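Long-range contact in synaptonemal complex protein 2 (PDB 5IWZ), which is a major component of the axial and lateral elements of synaptonemal complexes and is required for normal chromosome synapsis in meiosis: residues Lys147-Leu161 with Glu174-Ile186. Numbering follows the deposited sequence.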
# COMPACT_ATOMS: atom_id res chain seq x y z
N LYS A 147 -0.40 -7.03 -19.46
CA LYS A 147 0.23 -5.82 -18.94
C LYS A 147 -0.46 -4.56 -19.47
O LYS A 147 -0.73 -3.62 -18.71
CB LYS A 147 1.71 -5.84 -19.30
CG LYS A 147 2.52 -4.65 -18.85
CD LYS A 147 3.98 -4.93 -19.11
CE LYS A 147 4.36 -6.32 -18.59
NZ LYS A 147 5.83 -6.56 -18.48
N ASN A 148 -0.74 -4.53 -20.78
CA ASN A 148 -1.40 -3.34 -21.33
C ASN A 148 -2.78 -3.13 -20.72
O ASN A 148 -3.14 -2.00 -20.37
CB ASN A 148 -1.52 -3.44 -22.85
CG ASN A 148 -2.44 -2.36 -23.41
OD1 ASN A 148 -2.06 -1.18 -23.51
ND2 ASN A 148 -3.68 -2.73 -23.73
N GLN A 149 -3.57 -4.20 -20.60
CA GLN A 149 -4.92 -4.04 -20.06
C GLN A 149 -4.88 -3.66 -18.59
O GLN A 149 -5.69 -2.84 -18.14
CB GLN A 149 -5.74 -5.32 -20.25
CG GLN A 149 -6.06 -5.61 -21.72
CD GLN A 149 -7.05 -6.76 -21.90
OE1 GLN A 149 -7.93 -6.98 -21.06
NE2 GLN A 149 -6.89 -7.50 -22.99
N VAL A 150 -3.94 -4.21 -17.83
CA VAL A 150 -3.85 -3.86 -16.41
C VAL A 150 -3.52 -2.38 -16.26
O VAL A 150 -4.18 -1.66 -15.49
CB VAL A 150 -2.82 -4.76 -15.69
CG1 VAL A 150 -2.56 -4.22 -14.30
CG2 VAL A 150 -3.34 -6.18 -15.60
N LEU A 151 -2.51 -1.90 -16.99
CA LEU A 151 -2.15 -0.48 -16.96
C LEU A 151 -3.34 0.40 -17.32
O LEU A 151 -3.64 1.38 -16.63
CB LEU A 151 -0.99 -0.20 -17.93
CG LEU A 151 0.50 -0.06 -17.60
CD1 LEU A 151 0.79 0.18 -16.13
CD2 LEU A 151 1.31 -1.23 -18.14
N GLU A 152 -4.02 0.05 -18.41
CA GLU A 152 -5.07 0.91 -18.95
C GLU A 152 -6.27 1.00 -18.01
O GLU A 152 -6.87 2.07 -17.85
CB GLU A 152 -5.52 0.40 -20.33
CG GLU A 152 -4.52 0.64 -21.43
CD GLU A 152 -4.18 2.10 -21.56
OE1 GLU A 152 -5.12 2.92 -21.60
OE2 GLU A 152 -2.97 2.44 -21.59
N SER A 153 -6.63 -0.12 -17.40
CA SER A 153 -7.81 -0.19 -16.55
C SER A 153 -7.55 0.28 -15.13
O SER A 153 -8.40 0.96 -14.54
CB SER A 153 -8.34 -1.62 -16.53
OG SER A 153 -8.63 -2.04 -17.86
N PHE A 154 -6.39 -0.06 -14.55
CA PHE A 154 -6.20 0.10 -13.11
C PHE A 154 -5.42 1.33 -12.68
O PHE A 154 -5.62 1.78 -11.55
CB PHE A 154 -5.55 -1.16 -12.51
CG PHE A 154 -6.55 -2.21 -12.12
CD1 PHE A 154 -7.22 -2.13 -10.91
CD2 PHE A 154 -6.85 -3.26 -12.98
CE1 PHE A 154 -8.15 -3.08 -10.54
CE2 PHE A 154 -7.79 -4.23 -12.62
CZ PHE A 154 -8.43 -4.14 -11.40
N ILE A 155 -4.58 1.94 -13.55
CA ILE A 155 -3.97 3.22 -13.20
C ILE A 155 -5.02 4.27 -12.83
O ILE A 155 -4.87 4.92 -11.79
CB ILE A 155 -3.03 3.70 -14.32
CG1 ILE A 155 -1.86 2.74 -14.51
CG2 ILE A 155 -2.53 5.11 -14.04
CD1 ILE A 155 -1.03 2.58 -13.30
N PRO A 156 -6.10 4.47 -13.61
CA PRO A 156 -7.13 5.43 -13.16
C PRO A 156 -7.85 5.01 -11.88
O PRO A 156 -8.18 5.87 -11.06
CB PRO A 156 -8.10 5.52 -14.35
CG PRO A 156 -7.75 4.39 -15.24
CD PRO A 156 -6.32 4.07 -15.01
N GLN A 157 -8.10 3.71 -11.71
CA GLN A 157 -8.77 3.23 -10.50
C GLN A 157 -7.94 3.52 -9.26
O GLN A 157 -8.46 3.97 -8.23
CB GLN A 157 -9.03 1.72 -10.59
CG GLN A 157 -10.00 1.27 -11.68
CD GLN A 157 -11.44 1.48 -11.28
OE1 GLN A 157 -11.76 1.67 -10.11
NE2 GLN A 157 -12.33 1.46 -12.28
N ILE A 158 -6.64 3.22 -9.32
CA ILE A 158 -5.78 3.41 -8.17
C ILE A 158 -5.65 4.90 -7.82
O ILE A 158 -5.72 5.27 -6.64
CB ILE A 158 -4.41 2.75 -8.41
CG1 ILE A 158 -4.63 1.23 -8.53
CG2 ILE A 158 -3.42 3.11 -7.29
CD1 ILE A 158 -3.36 0.43 -8.85
N CYS A 159 -5.48 5.76 -8.83
CA CYS A 159 -5.41 7.20 -8.57
C CYS A 159 -6.69 7.70 -7.90
O CYS A 159 -6.63 8.47 -6.93
CB CYS A 159 -5.17 7.97 -9.87
SG CYS A 159 -3.56 7.73 -10.66
N ALA A 160 -7.85 7.28 -8.42
CA ALA A 160 -9.11 7.66 -7.78
C ALA A 160 -9.15 7.18 -6.34
O ALA A 160 -9.57 7.93 -5.44
CB ALA A 160 -10.29 7.11 -8.59
N LEU A 161 -8.69 5.95 -6.09
CA LEU A 161 -8.67 5.39 -4.74
C LEU A 161 -7.75 6.19 -3.82
O LEU A 161 -8.06 6.39 -2.64
CB LEU A 161 -8.21 3.93 -4.78
CG LEU A 161 -8.31 3.06 -3.53
CD1 LEU A 161 -9.77 2.86 -3.13
CD2 LEU A 161 -7.63 1.71 -3.74
N GLU A 174 -1.15 0.37 -0.05
CA GLU A 174 -0.98 -0.86 -0.81
C GLU A 174 -1.23 -0.63 -2.30
O GLU A 174 -0.46 -1.10 -3.15
CB GLU A 174 -1.93 -1.93 -0.24
CG GLU A 174 -2.13 -3.15 -1.12
CD GLU A 174 -0.84 -3.93 -1.30
OE1 GLU A 174 0.11 -3.73 -0.50
OE2 GLU A 174 -0.77 -4.73 -2.27
N ALA A 175 -2.30 0.09 -2.64
CA ALA A 175 -2.62 0.32 -4.04
C ALA A 175 -1.59 1.23 -4.71
O ALA A 175 -1.15 0.96 -5.84
CB ALA A 175 -4.01 0.94 -4.17
N LEU A 176 -1.21 2.31 -4.03
CA LEU A 176 -0.25 3.25 -4.59
C LEU A 176 1.09 2.57 -4.88
O LEU A 176 1.73 2.84 -5.89
CB LEU A 176 -0.09 4.43 -3.63
CG LEU A 176 0.87 5.56 -4.00
CD1 LEU A 176 0.52 6.03 -5.38
CD2 LEU A 176 0.75 6.71 -2.98
N LYS A 177 1.51 1.65 -4.01
CA LYS A 177 2.80 1.01 -4.22
C LYS A 177 2.74 0.01 -5.37
O LYS A 177 3.70 -0.12 -6.14
CB LYS A 177 3.25 0.35 -2.92
CG LYS A 177 4.00 -0.94 -3.06
CD LYS A 177 4.42 -1.45 -1.67
CE LYS A 177 3.21 -1.56 -0.74
NZ LYS A 177 3.56 -1.45 0.71
N LYS A 178 1.62 -0.70 -5.51
CA LYS A 178 1.44 -1.55 -6.69
C LYS A 178 1.42 -0.72 -7.96
O LYS A 178 1.93 -1.15 -9.00
CB LYS A 178 0.15 -2.37 -6.55
CG LYS A 178 0.20 -3.45 -5.49
CD LYS A 178 1.04 -4.62 -5.96
CE LYS A 178 0.88 -5.84 -5.06
NZ LYS A 178 1.44 -5.61 -3.69
N MET A 179 0.84 0.49 -7.91
CA MET A 179 0.82 1.32 -9.11
C MET A 179 2.22 1.77 -9.50
O MET A 179 2.57 1.75 -10.69
CB MET A 179 -0.08 2.54 -8.91
CG MET A 179 0.05 3.53 -10.08
SD MET A 179 -1.18 4.85 -10.12
CE MET A 179 -0.58 5.94 -8.84
N ASN A 180 3.04 2.17 -8.52
CA ASN A 180 4.41 2.59 -8.82
C ASN A 180 5.25 1.43 -9.33
O ASN A 180 6.12 1.63 -10.18
CB ASN A 180 5.03 3.26 -7.58
CG ASN A 180 4.58 4.71 -7.45
OD1 ASN A 180 4.46 5.39 -8.45
ND2 ASN A 180 4.29 5.17 -6.24
N LEU A 181 4.99 0.22 -8.86
CA LEU A 181 5.62 -0.96 -9.42
C LEU A 181 5.22 -1.17 -10.88
O LEU A 181 6.07 -1.49 -11.72
CB LEU A 181 5.26 -2.18 -8.57
CG LEU A 181 5.75 -3.56 -8.96
CD1 LEU A 181 7.22 -3.69 -8.64
CD2 LEU A 181 4.94 -4.62 -8.22
N MET A 182 3.94 -0.98 -11.20
CA MET A 182 3.50 -1.15 -12.58
C MET A 182 4.12 -0.10 -13.49
O MET A 182 4.54 -0.40 -14.62
CB MET A 182 1.98 -1.09 -12.66
CG MET A 182 1.30 -2.19 -11.87
SD MET A 182 -0.48 -2.36 -12.13
CE MET A 182 -1.11 -0.71 -11.93
N LEU A 183 4.18 1.15 -13.03
CA LEU A 183 4.82 2.18 -13.83
C LEU A 183 6.31 1.91 -13.97
O LEU A 183 6.89 2.28 -14.99
CB LEU A 183 4.55 3.54 -13.20
CG LEU A 183 3.09 3.94 -13.04
CD1 LEU A 183 2.98 5.17 -12.16
CD2 LEU A 183 2.46 4.20 -14.40
N ASP A 184 6.92 1.23 -12.99
CA ASP A 184 8.37 1.03 -13.00
C ASP A 184 8.84 0.24 -14.21
O ASP A 184 9.86 0.57 -14.81
CB ASP A 184 8.82 0.32 -11.72
CG ASP A 184 10.34 0.25 -11.60
OD1 ASP A 184 10.99 1.26 -11.95
OD2 ASP A 184 10.88 -0.79 -11.16
N ARG A 185 8.12 -0.83 -14.57
CA ARG A 185 8.55 -1.63 -15.72
C ARG A 185 8.38 -0.85 -17.02
O ARG A 185 9.29 -0.83 -17.87
CB ARG A 185 7.78 -2.95 -15.76
CG ARG A 185 7.96 -3.73 -17.05
CD ARG A 185 6.83 -3.44 -18.03
NE ARG A 185 7.03 -4.04 -19.34
CZ ARG A 185 7.19 -3.36 -20.47
NH1 ARG A 185 7.16 -2.04 -20.45
NH2 ARG A 185 7.36 -4.00 -21.62
N ILE A 186 7.23 -0.20 -17.20
CA ILE A 186 6.93 0.52 -18.43
C ILE A 186 7.93 1.65 -18.68
O ILE A 186 8.32 1.91 -19.83
CB ILE A 186 5.48 1.06 -18.39
CG1 ILE A 186 4.89 1.14 -19.80
CG2 ILE A 186 5.44 2.43 -17.73
CD1 ILE A 186 4.51 -0.21 -20.39
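Segments 147-161 and 174-185, on helices 144-163 and 169-185, pack roughly antiparallel, their axes 9.3 Å apart at closest approach and their directions 146° apart. The helices are nearest where Ile-158 faces Ala-175, and they diverge toward Leu-151 and Met-182.

Two knobs interlock. Ile-158 sits among Ala-175, Leu-176, Met-179 and Met-182. Its CG2 branch lies 3.4 Å from the backbone O of Ala-175, beside the Ala-175 methyl. Leu-161 CD2 closes on that methyl from beside Ile-158. In return, Met-182 enters a hole made by Val-150, Leu-151, Ile-155 and Ile-158. Its SD is 3.5 Å from Val-150 CG1. A bend at the thioether (chi3 -50°) brings CE against Ile-155 CD1, at 3.6 Å.

Ile-155 CD1 also meets Met-179 CG at 3.5 Å, with the two side chains crossing at about a right angle. Met-179 continues to Cys-159, where its SD lies 3.8 Å from the thiol SG. Beyond this pair, Cys-159 touches Met-199 of helix 197-212 and Met-179 touches Ala-225 of helix 216-229. Segment 147-161 is kinked at Pro-156, whose N makes no bond to the preceding turn.

At the far end, Leu-151 CD2 and Ile-186 CD1 meet tip to tip. Lys-147 crosses Arg-185 there, placing NZ near the guanidinium plane at its edge, 2.9 Å from NE. Both are donors, so this is no hydrogen bond. Arg-185 and Ile-186 are poorly ordered; the close approach to the arginine is doubtful and the isoleucine contact less certain.

No hydrogen bond links the two segments. The helix pair, part of the armadillo-repeat-like domain, is thus joined by apolar packing, with unbranched methionines fitted between branched side chains and two like charges at its more exposed end.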